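Long-range contacts in aminoacyltransferase FemA (Staphylococcus aureus, PDB 1LRZ), which catalyses the addition of glycines 2 and 3 of the pentaglycine interpeptide bridge of staphylococcal peptidoglycan, using glycyl-tRNA as donor: residues Arg235-Pro239 / Gly316-Pro322; His158-Lys164 / Ile358-Tyr364; Val63-Phe67 / Val405-Tyr409. All blocks are in the same frame, centred on the assembly; numbering follows the deposited sequence.

Contacts 1 and 2 are two strand pairings of one mixed β-sheet in FemA, and strand 325-332 lies between them, paired with 310-320 on one flank and 360-365 on the other. Their centres are about 13 Å apart, and they touch directly: F318 CE2 packs 3.2 Å from Y361 OH, and I320 CG2 lies 3.7 Å from I358 CD1. Along the chain, contact 1 is nested within the loop closed by contact 2, and both are nested within that closed by contact 3. Contact 3 lies elsewhere, where a hairpin turn of a second, seven-stranded sheet meets the C-terminal helix 403-411; its centre is about 37 Å from that of contact 1 and about 40 Å from that of contact 2.

Contact 1 of 3, residues Arg235-Pro239 / Gly316-Pro322; sequences RVLVP and GFFFINP
The carbonyl oxygen of R235 is gripped by two donors: I320 N at 2.7 Å and a water that also accepts from N321 ND2. The amide of I320 comes from above the carbonyl plane, 52° out of it. The other end of the N321 amide is used as well, since its OD1 takes a hydrogen bond from R235 NH2 at 3.0 Å, in the carbonyl plane and on a lone pair. Guanidinium and amide planes are turned 65° apart, and the arginine chain, bent at chi2 (-148°), crosses the asparagine at about a right angle. With both ends of its amide engaged, N321 has its rotation fixed, while R235 NH1 forms a salt bridge with D16.

Further along, L237 and F318 exchange two backbone hydrogen bonds as a hydrogen-bonded pair, and G316 N donates to P239 O. On the face carrying V236 and F319, V236 CG2 lies over the F317 ring, 4.0 Å from its centroid, in a CH-pi contact. V238 CG2 meets the same ring 3.7 Å from F317 CD1. The face of L237 and F318 is packed differently: I320 CD1 turns back to sit 3.9 Å from L237 CB, and P239 CG meets F318 CE1 at 3.6 Å, with proline and phenylalanine crossing nearly perpendicularly.

Helix 222-232 covers V236 and V238, whereas Y352 of helix 341-355 lies against L237 and I320. The pairing joins strands 236-244 and 310-320 as antiparallel neighbours across the long excursion formed by helices 245-272 and 277-307. The pair is part of a mixed β-sheet with helices on both faces, consistent with the GNAT-like (acetyltransferase-clan) fold of the FemABX family.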
loop_
_atom_site.group_PDB
_atom_site.type_symbol
_atom_site.label_atom_id
_atom_site.label_comp_id
_atom_site.label_asym_id
_atom_site.label_seq_id
_atom_site.Cartn_x
_atom_site.Cartn_y
_atom_site.Cartn_z
ATOM N N ARG A 235 -4.358 11.049 5.897
ATOM C CA ARG A 235 -4.517 9.638 5.582
ATOM C C ARG A 235 -3.720 9.230 4.353
ATOM O O ARG A 235 -3.938 8.171 3.762
ATOM C CB ARG A 235 -5.994 9.298 5.459
ATOM C CG ARG A 235 -6.693 9.652 6.766
ATOM C CD ARG A 235 -7.827 8.756 7.066
ATOM N NE ARG A 235 -8.440 9.076 8.351
ATOM C CZ ARG A 235 -9.427 8.363 8.876
ATOM N NH1 ARG A 235 -9.954 8.704 10.049
ATOM N NH2 ARG A 235 -9.877 7.299 8.221
ATOM N N VAL A 236 -2.789 10.097 3.970
ATOM C CA VAL A 236 -1.892 9.807 2.863
ATOM C C VAL A 236 -0.505 10.341 3.221
ATOM O O VAL A 236 -0.378 11.408 3.808
ATOM C CB VAL A 236 -2.387 10.436 1.526
ATOM C CG1 VAL A 236 -2.595 11.938 1.681
ATOM C CG2 VAL A 236 -1.373 10.158 0.424
ATOM N N LEU A 237 0.533 9.580 2.885
ATOM C CA LEU A 237 1.904 9.991 3.148
ATOM C C LEU A 237 2.716 9.605 1.925
ATOM O O LEU A 237 2.432 8.587 1.280
ATOM C CB LEU A 237 2.460 9.292 4.401
ATOM C CG LEU A 237 1.983 9.823 5.758
ATOM C CD1 LEU A 237 2.559 8.961 6.883
ATOM C CD2 LEU A 237 2.420 11.287 5.903
ATOM N N VAL A 238 3.719 10.423 1.612
ATOM C CA VAL A 238 4.571 10.214 0.446
ATOM C C VAL A 238 6.036 10.153 0.871
ATOM O O VAL A 238 6.788 11.116 0.694
ATOM C CB VAL A 238 4.408 11.374 -0.581
ATOM C CG1 VAL A 238 5.226 11.089 -1.849
ATOM C CG2 VAL A 238 2.932 11.561 -0.933
ATOM N N PRO A 239 6.457 9.022 1.454
ATOM C CA PRO A 239 7.857 8.934 1.871
ATOM C C PRO A 239 8.820 8.919 0.682
ATOM O O PRO A 239 8.545 8.302 -0.346
ATOM C CB PRO A 239 7.902 7.631 2.666
ATOM C CG PRO A 239 6.824 6.785 1.996
ATOM C CD PRO A 239 5.715 7.789 1.790
ATOM N N GLY A 316 7.310 6.378 -2.403
ATOM C CA GLY A 316 6.077 5.620 -2.375
ATOM C C GLY A 316 4.915 6.517 -2.007
ATOM O O GLY A 316 5.091 7.560 -1.363
ATOM N N PHE A 317 3.724 6.106 -2.423
ATOM C CA PHE A 317 2.493 6.842 -2.139
ATOM C C PHE A 317 1.685 5.897 -1.242
ATOM O O PHE A 317 1.280 4.816 -1.678
ATOM C CB PHE A 317 1.741 7.103 -3.439
ATOM C CG PHE A 317 0.789 8.252 -3.365
ATOM C CD1 PHE A 317 1.251 9.560 -3.483
ATOM C CD2 PHE A 317 -0.571 8.032 -3.203
ATOM C CE1 PHE A 317 0.368 10.634 -3.445
ATOM C CE2 PHE A 317 -1.462 9.106 -3.162
ATOM C CZ PHE A 317 -0.984 10.408 -3.286
ATOM N N PHE A 318 1.453 6.303 0.004
ATOM C CA PHE A 318 0.761 5.454 0.965
ATOM C C PHE A 318 -0.541 5.992 1.537
ATOM O O PHE A 318 -0.640 7.170 1.878
ATOM C CB PHE A 318 1.671 5.161 2.161
ATOM C CG PHE A 318 2.821 4.239 1.864
ATOM C CD1 PHE A 318 3.939 4.692 1.174
ATOM C CD2 PHE A 318 2.789 2.911 2.305
ATOM C CE1 PHE A 318 5.017 3.841 0.917
ATOM C CE2 PHE A 318 3.851 2.050 2.058
ATOM C CZ PHE A 318 4.976 2.516 1.358
ATOM N N PHE A 319 -1.533 5.110 1.661
ATOM C CA PHE A 319 -2.807 5.473 2.280
ATOM C C PHE A 319 -2.778 4.902 3.699
ATOM O O PHE A 319 -2.361 3.752 3.919
ATOM C CB PHE A 319 -3.974 4.908 1.473
ATOM C CG PHE A 319 -4.087 5.510 0.101
ATOM C CD1 PHE A 319 -4.315 4.708 -1.013
ATOM C CD2 PHE A 319 -3.912 6.881 -0.083
ATOM C CE1 PHE A 319 -4.365 5.265 -2.294
ATOM C CE2 PHE A 319 -3.964 7.447 -1.366
ATOM C CZ PHE A 319 -4.188 6.637 -2.470
ATOM N N ILE A 320 -3.206 5.708 4.665
ATOM C CA ILE A 320 -3.166 5.296 6.056
ATOM C C ILE A 320 -4.521 5.410 6.732
ATOM O O ILE A 320 -5.089 6.492 6.841
ATOM C CB ILE A 320 -2.135 6.151 6.859
ATOM C CG1 ILE A 320 -0.737 6.013 6.239
ATOM C CG2 ILE A 320 -2.112 5.727 8.320
ATOM C CD1 ILE A 320 -0.521 6.893 5.040
ATOM N N ASN A 321 -5.035 4.278 7.181
ATOM C CA ASN A 321 -6.308 4.251 7.863
ATOM C C ASN A 321 -6.190 3.267 9.015
ATOM O O ASN A 321 -5.243 2.475 9.072
ATOM C CB ASN A 321 -7.414 3.860 6.876
ATOM C CG ASN A 321 -7.612 4.919 5.799
ATOM O OD1 ASN A 321 -8.287 5.928 6.024
ATOM N ND2 ASN A 321 -6.995 4.709 4.633
ATOM N N PRO A 322 -7.133 3.319 9.958
ATOM C CA PRO A 322 -7.078 2.406 11.104
ATOM C C PRO A 322 -6.938 0.924 10.758
ATOM O O PRO A 322 -6.258 0.180 11.462
ATOM C CB PRO A 322 -8.381 2.709 11.847
ATOM C CG PRO A 322 -8.583 4.189 11.559
ATOM C CD PRO A 322 -8.280 4.239 10.069
HETATM O O HOH W 1 -6.334 6.820 2.777
#

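Contact 2 of 3, residues His158-Lys164 / Ile358-Tyr364; sequences HSVLDLK and IDRYNFY
The imidazole of H158 lies alongside the phenol ring of Y364 and points the same way; Y364 CD1 sits over one face of the imidazole, offset toward its rim. The ring centroids are 4.3 Å apart with planes at 31°, an oblique pair. R360 presents a face of its guanidinium to V160 CG1, which lies 3.8 Å above that plane, and the extended chain running from R360 CG brings the group there. One face of the F363 ring is covered by Y361 CE2, while S159 O lies at its edge.

S159 O also accepts from F363 N at 2.8 Å, and S159 N donates to Y364 O. With F363 and Y364 both facing S159, strand 360-365 carries a classic β bulge at these two residues. Beyond it, L161 and Y361 exchange two straighter bonds, L161 N to Y361 O at 2.8 Å and Y361 N to L161 O at 2.9 Å. Past the end of strand 157-162 and just before the start of 360-365, L163 N donates to D359 O, and K164 NZ makes a long salt bridge of 3.6 Å to D359 OD2.

Polar ends find partners outside: E324 binds both R360 NE and N362 ND2, and Y364 OH bonds H22. The antiparallel pair lies within the sheet between strands 389-393 and 325-332, and helix 341-355 packs on the side chains of Y361, F363 and L163.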
loop_
_atom_site.group_PDB
_atom_site.type_symbol
_atom_site.label_atom_id
_atom_site.label_comp_id
_atom_site.label_asym_id
_atom_site.label_seq_id
_atom_site.Cartn_x
_atom_site.Cartn_y
_atom_site.Cartn_z
ATOM N N HIS A 158 -4.238 -9.148 -3.341
ATOM C CA HIS A 158 -3.358 -8.291 -2.542
ATOM C C HIS A 158 -2.286 -9.146 -1.862
ATOM O O HIS A 158 -2.533 -10.304 -1.531
ATOM C CB HIS A 158 -4.129 -7.571 -1.422
ATOM C CG HIS A 158 -5.045 -6.485 -1.895
ATOM N ND1 HIS A 158 -5.927 -5.844 -1.050
ATOM C CD2 HIS A 158 -5.211 -5.917 -3.115
ATOM C CE1 HIS A 158 -6.599 -4.930 -1.730
ATOM N NE2 HIS A 158 -6.184 -4.953 -2.985
ATOM N N SER A 159 -1.103 -8.565 -1.664
ATOM C CA SER A 159 -0.006 -9.223 -0.948
ATOM C C SER A 159 -0.069 -8.488 0.391
ATOM O O SER A 159 0.192 -7.284 0.452
ATOM C CB SER A 159 1.338 -8.948 -1.615
ATOM O OG SER A 159 2.389 -9.324 -0.736
ATOM N N VAL A 160 -0.400 -9.207 1.458
ATOM C CA VAL A 160 -0.601 -8.582 2.763
ATOM C C VAL A 160 0.256 -9.141 3.893
ATOM O O VAL A 160 0.332 -10.350 4.078
ATOM C CB VAL A 160 -2.091 -8.724 3.162
ATOM C CG1 VAL A 160 -2.375 -7.969 4.463
ATOM C CG2 VAL A 160 -2.975 -8.221 2.015
ATOM N N LEU A 161 0.876 -8.240 4.648
ATOM C CA LEU A 161 1.732 -8.602 5.775
ATOM C C LEU A 161 0.995 -8.351 7.087
ATOM O O LEU A 161 0.643 -7.211 7.414
ATOM C CB LEU A 161 3.013 -7.769 5.749
ATOM C CG LEU A 161 4.034 -7.990 6.877
ATOM C CD1 LEU A 161 4.531 -9.442 6.853
ATOM C CD2 LEU A 161 5.205 -7.024 6.674
ATOM N N ASP A 162 0.768 -9.422 7.842
ATOM C CA ASP A 162 0.063 -9.320 9.112
ATOM C C ASP A 162 1.013 -8.865 10.211
ATOM O O ASP A 162 2.062 -9.479 10.441
ATOM C CB ASP A 162 -0.565 -10.669 9.465
ATOM C CG ASP A 162 -1.292 -10.641 10.802
ATOM O OD1 ASP A 162 -1.590 -9.532 11.308
ATOM O OD2 ASP A 162 -1.576 -11.731 11.336
ATOM N N LEU A 163 0.650 -7.784 10.894
ATOM C CA LEU A 163 1.505 -7.250 11.952
ATOM C C LEU A 163 0.949 -7.488 13.358
ATOM O O LEU A 163 1.579 -7.108 14.351
ATOM C CB LEU A 163 1.709 -5.749 11.739
ATOM C CG LEU A 163 2.296 -5.267 10.398
ATOM C CD1 LEU A 163 2.362 -3.745 10.412
ATOM C CD2 LEU A 163 3.684 -5.856 10.165
ATOM N N LYS A 164 -0.231 -8.096 13.446
ATOM C CA LYS A 164 -0.851 -8.339 14.743
ATOM C C LYS A 164 0.094 -9.086 15.688
ATOM O O LYS A 164 0.620 -10.148 15.343
ATOM C CB LYS A 164 -2.150 -9.138 14.579
ATOM C CG LYS A 164 -2.926 -9.327 15.894
ATOM C CD LYS A 164 -3.374 -7.964 16.445
ATOM C CE LYS A 164 -4.097 -8.071 17.779
ATOM N NZ LYS A 164 -4.602 -6.734 18.201
ATOM N N ILE A 358 -1.555 -0.013 13.796
ATOM C CA ILE A 358 -2.239 -0.500 12.607
ATOM C C ILE A 358 -1.628 -1.884 12.424
ATOM O O ILE A 358 -0.412 -2.017 12.216
ATOM C CB ILE A 358 -1.985 0.430 11.389
ATOM C CG1 ILE A 358 -2.605 1.804 11.667
ATOM C CG2 ILE A 358 -2.574 -0.186 10.124
ATOM C CD1 ILE A 358 -2.144 2.929 10.717
ATOM N N ASP A 359 -2.474 -2.908 12.522
ATOM C CA ASP A 359 -2.032 -4.301 12.461
ATOM C C ASP A 359 -1.974 -4.985 11.100
ATOM O O ASP A 359 -1.829 -6.209 11.025
ATOM C CB ASP A 359 -2.916 -5.141 13.382
ATOM C CG ASP A 359 -2.936 -4.615 14.805
ATOM O OD1 ASP A 359 -1.851 -4.281 15.327
ATOM O OD2 ASP A 359 -4.034 -4.552 15.395
ATOM N N ARG A 360 -2.076 -4.210 10.033
ATOM C CA ARG A 360 -2.057 -4.787 8.695
ATOM C C ARG A 360 -1.283 -3.892 7.741
ATOM O O ARG A 360 -1.526 -2.690 7.680
ATOM C CB ARG A 360 -3.494 -4.964 8.220
ATOM C CG ARG A 360 -3.678 -5.394 6.773
ATOM C CD ARG A 360 -5.153 -5.756 6.570
ATOM N NE ARG A 360 -5.579 -5.748 5.175
ATOM C CZ ARG A 360 -6.117 -6.788 4.544
ATOM N NH1 ARG A 360 -6.286 -7.948 5.179
ATOM N NH2 ARG A 360 -6.539 -6.651 3.288
ATOM N N TYR A 361 -0.344 -4.481 7.010
ATOM C CA TYR A 361 0.466 -3.737 6.061
ATOM C C TYR A 361 0.193 -4.361 4.693
ATOM O O TYR A 361 0.582 -5.497 4.420
ATOM C CB TYR A 361 1.945 -3.854 6.428
ATOM C CG TYR A 361 2.841 -2.953 5.612
ATOM C CD1 TYR A 361 3.009 -1.608 5.949
ATOM C CD2 TYR A 361 3.520 -3.446 4.497
ATOM C CE1 TYR A 361 3.833 -0.778 5.194
ATOM C CE2 TYR A 361 4.343 -2.627 3.733
ATOM C CZ TYR A 361 4.497 -1.296 4.087
ATOM O OH TYR A 361 5.312 -0.500 3.323
ATOM N N ASN A 362 -0.480 -3.603 3.841
ATOM C CA ASN A 362 -0.888 -4.075 2.531
ATOM C C ASN A 362 0.044 -3.657 1.388
ATOM O O ASN A 362 0.032 -2.494 0.984
ATOM C CB ASN A 362 -2.304 -3.548 2.266
ATOM C CG ASN A 362 -3.069 -4.395 1.279
ATOM O OD1 ASN A 362 -2.477 -5.059 0.436
ATOM N ND2 ASN A 362 -4.406 -4.362 1.369
ATOM N N PHE A 363 0.836 -4.601 0.868
ATOM C CA PHE A 363 1.733 -4.316 -0.258
ATOM C C PHE A 363 0.864 -4.113 -1.499
ATOM O O PHE A 363 1.341 -3.756 -2.580
ATOM C CB PHE A 363 2.721 -5.471 -0.489
ATOM C CG PHE A 363 3.861 -5.492 0.489
ATOM C CD1 PHE A 363 3.858 -6.370 1.573
ATOM C CD2 PHE A 363 4.943 -4.618 0.331
ATOM C CE1 PHE A 363 4.919 -6.377 2.493
ATOM C CE2 PHE A 363 6.013 -4.621 1.251
ATOM C CZ PHE A 363 6.001 -5.498 2.328
ATOM N N TYR A 364 -0.425 -4.360 -1.309
ATOM C CA TYR A 364 -1.447 -4.201 -2.333
ATOM C C TYR A 364 -1.408 -5.129 -3.559
ATOM O O TYR A 364 -1.018 -6.290 -3.468
ATOM C CB TYR A 364 -1.529 -2.723 -2.773
ATOM C CG TYR A 364 -2.959 -2.221 -2.948
ATOM C CD1 TYR A 364 -3.925 -2.453 -1.954
ATOM C CD2 TYR A 364 -3.347 -1.514 -4.088
ATOM C CE1 TYR A 364 -5.227 -1.997 -2.091
ATOM C CE2 TYR A 364 -4.666 -1.051 -4.238
ATOM C CZ TYR A 364 -5.595 -1.297 -3.233
ATOM O OH TYR A 364 -6.893 -0.849 -3.354
#

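Contact 3 of 3, residues Val63-Phe67 / Val405-Tyr409; sequences VMKVF and VYAAY
A β-hairpin turn joining strands 52-63 and 67-78 packs against the C-terminal helix 403-411, and M64 buries the most surface of the turn residues. Within the turn, V63 N donates to F67 O and V66 N to M64 O, while M64 itself has positive phi and psi. The contact is apolar and lies at the surface, with one side of the helix, formed by V405, A408 and Y409, turned to the hairpin.

The methionine chain bends at both chi2 (-61°) and chi3 (-82°), which turns its terminal methyl over the helix backbone. M64 CE thereby reaches A408 CB at 4.1 Å and approaches the carbonyl oxygen of V405, an atom already used by the helical bond from Y409 N. V405 CG1 is shared by two turn residues, lying 4.1 Å from M64 CB and the same distance from F67 CE1; F67 and V405 approach from opposite directions. V63 CB lies farther off, 4.3 Å from Y409 CE1.

L103 of strand 102-107 also touches V63, M64, F67 and V405, so that the hairpin turn and the helix both rest on this leucine of a neighbouring strand of the sheet. Y409 completes the contact through a Met-aromatic interaction: M64 SD lies in the plane of the phenol ring at its edge, 5.1 Å from the centroid, while M64 CG approaches Y409 CD1 to 3.7 Å.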
loop_
_atom_site.group_PDB
_atom_site.type_symbol
_atom_site.label_atom_id
_atom_site.label_comp_id
_atom_site.label_asym_id
_atom_site.label_seq_id
_atom_site.Cartn_x
_atom_site.Cartn_y
_atom_site.Cartn_z
ATOM N N VAL A 63 -25.395 7.576 -17.656
ATOM C CA VAL A 63 -25.216 6.659 -18.773
ATOM C C VAL A 63 -26.551 6.505 -19.492
ATOM O O VAL A 63 -27.620 6.617 -18.879
ATOM C CB VAL A 63 -24.741 5.249 -18.320
ATOM C CG1 VAL A 63 -23.362 5.349 -17.683
ATOM C CG2 VAL A 63 -25.758 4.639 -17.338
ATOM N N MET A 64 -26.478 6.250 -20.795
ATOM C CA MET A 64 -27.665 6.074 -21.614
ATOM C C MET A 64 -28.718 7.190 -21.451
ATOM O O MET A 64 -29.917 6.928 -21.274
ATOM C CB MET A 64 -28.270 4.690 -21.345
ATOM C CG MET A 64 -27.303 3.534 -21.689
ATOM S SD MET A 64 -26.791 3.474 -23.455
ATOM C CE MET A 64 -28.189 2.639 -24.095
ATOM N N LYS A 65 -28.240 8.434 -21.491
ATOM C CA LYS A 65 -29.078 9.630 -21.433
ATOM C C LYS A 65 -29.735 10.033 -20.120
ATOM O O LYS A 65 -29.475 11.117 -19.601
ATOM C CB LYS A 65 -30.186 9.537 -22.496
ATOM C CG LYS A 65 -29.737 9.015 -23.847
ATOM C CD LYS A 65 -28.714 9.917 -24.489
ATOM C CE LYS A 65 -28.458 9.470 -25.921
ATOM N NZ LYS A 65 -27.422 10.304 -26.591
ATOM N N VAL A 66 -30.617 9.183 -19.605
ATOM C CA VAL A 66 -31.332 9.512 -18.379
ATOM C C VAL A 66 -31.027 8.600 -17.208
ATOM O O VAL A 66 -31.542 8.814 -16.113
ATOM C CB VAL A 66 -32.864 9.467 -18.589
ATOM C CG1 VAL A 66 -33.305 10.592 -19.500
ATOM C CG2 VAL A 66 -33.269 8.102 -19.164
ATOM N N PHE A 67 -30.201 7.586 -17.422
ATOM C CA PHE A 67 -29.885 6.651 -16.346
ATOM C C PHE A 67 -28.553 6.914 -15.659
ATOM O O PHE A 67 -27.844 7.871 -15.976
ATOM C CB PHE A 67 -29.914 5.216 -16.877
ATOM C CG PHE A 67 -31.260 4.791 -17.385
ATOM C CD1 PHE A 67 -31.595 4.953 -18.723
ATOM C CD2 PHE A 67 -32.208 4.260 -16.512
ATOM C CE1 PHE A 67 -32.866 4.593 -19.197
ATOM C CE2 PHE A 67 -33.483 3.895 -16.972
ATOM C CZ PHE A 67 -33.809 4.064 -18.319
ATOM N N VAL A 405 -32.268 -1.976 -21.712
ATOM C CA VAL A 405 -31.433 -0.789 -21.900
ATOM C C VAL A 405 -29.975 -1.135 -21.605
ATOM O O VAL A 405 -29.058 -0.677 -22.303
ATOM C CB VAL A 405 -31.890 0.387 -20.993
ATOM C CG1 VAL A 405 -30.961 1.581 -21.185
ATOM C CG2 VAL A 405 -33.337 0.779 -21.326
ATOM N N TYR A 406 -29.757 -1.950 -20.576
ATOM C CA TYR A 406 -28.399 -2.350 -20.226
ATOM C C TYR A 406 -27.806 -3.196 -21.366
ATOM O O TYR A 406 -26.612 -3.101 -21.677
ATOM C CB TYR A 406 -28.403 -3.139 -18.918
ATOM C CG TYR A 406 -27.018 -3.559 -18.476
ATOM C CD1 TYR A 406 -26.045 -2.603 -18.165
ATOM C CD2 TYR A 406 -26.675 -4.909 -18.387
ATOM C CE1 TYR A 406 -24.761 -2.982 -17.772
ATOM C CE2 TYR A 406 -25.391 -5.304 -17.998
ATOM C CZ TYR A 406 -24.439 -4.334 -17.694
ATOM O OH TYR A 406 -23.169 -4.719 -17.334
ATOM N N ALA A 407 -28.646 -4.018 -21.993
ATOM C CA ALA A 407 -28.193 -4.844 -23.112
ATOM C C ALA A 407 -27.707 -3.938 -24.248
ATOM O O ALA A 407 -26.660 -4.184 -24.851
ATOM C CB ALA A 407 -29.332 -5.746 -23.603
ATOM N N ALA A 408 -28.463 -2.881 -24.535
ATOM C CA ALA A 408 -28.074 -1.953 -25.593
ATOM C C ALA A 408 -26.762 -1.264 -25.211
ATOM O O ALA A 408 -25.876 -1.076 -26.049
ATOM C CB ALA A 408 -29.171 -0.910 -25.811
ATOM N N TYR A 409 -26.650 -0.908 -23.934
ATOM C CA TYR A 409 -25.470 -0.232 -23.406
ATOM C C TYR A 409 -24.193 -1.055 -23.571
ATOM O O TYR A 409 -23.142 -0.522 -23.946
ATOM C CB TYR A 409 -25.669 0.080 -21.924
ATOM C CG TYR A 409 -24.439 0.641 -21.256
ATOM C CD1 TYR A 409 -24.001 1.939 -21.534
ATOM C CD2 TYR A 409 -23.703 -0.127 -20.349
ATOM C CE1 TYR A 409 -22.863 2.459 -20.923
ATOM C CE2 TYR A 409 -22.563 0.383 -19.732
ATOM C CZ TYR A 409 -22.151 1.678 -20.023
ATOM O OH TYR A 409 -21.031 2.191 -19.406
#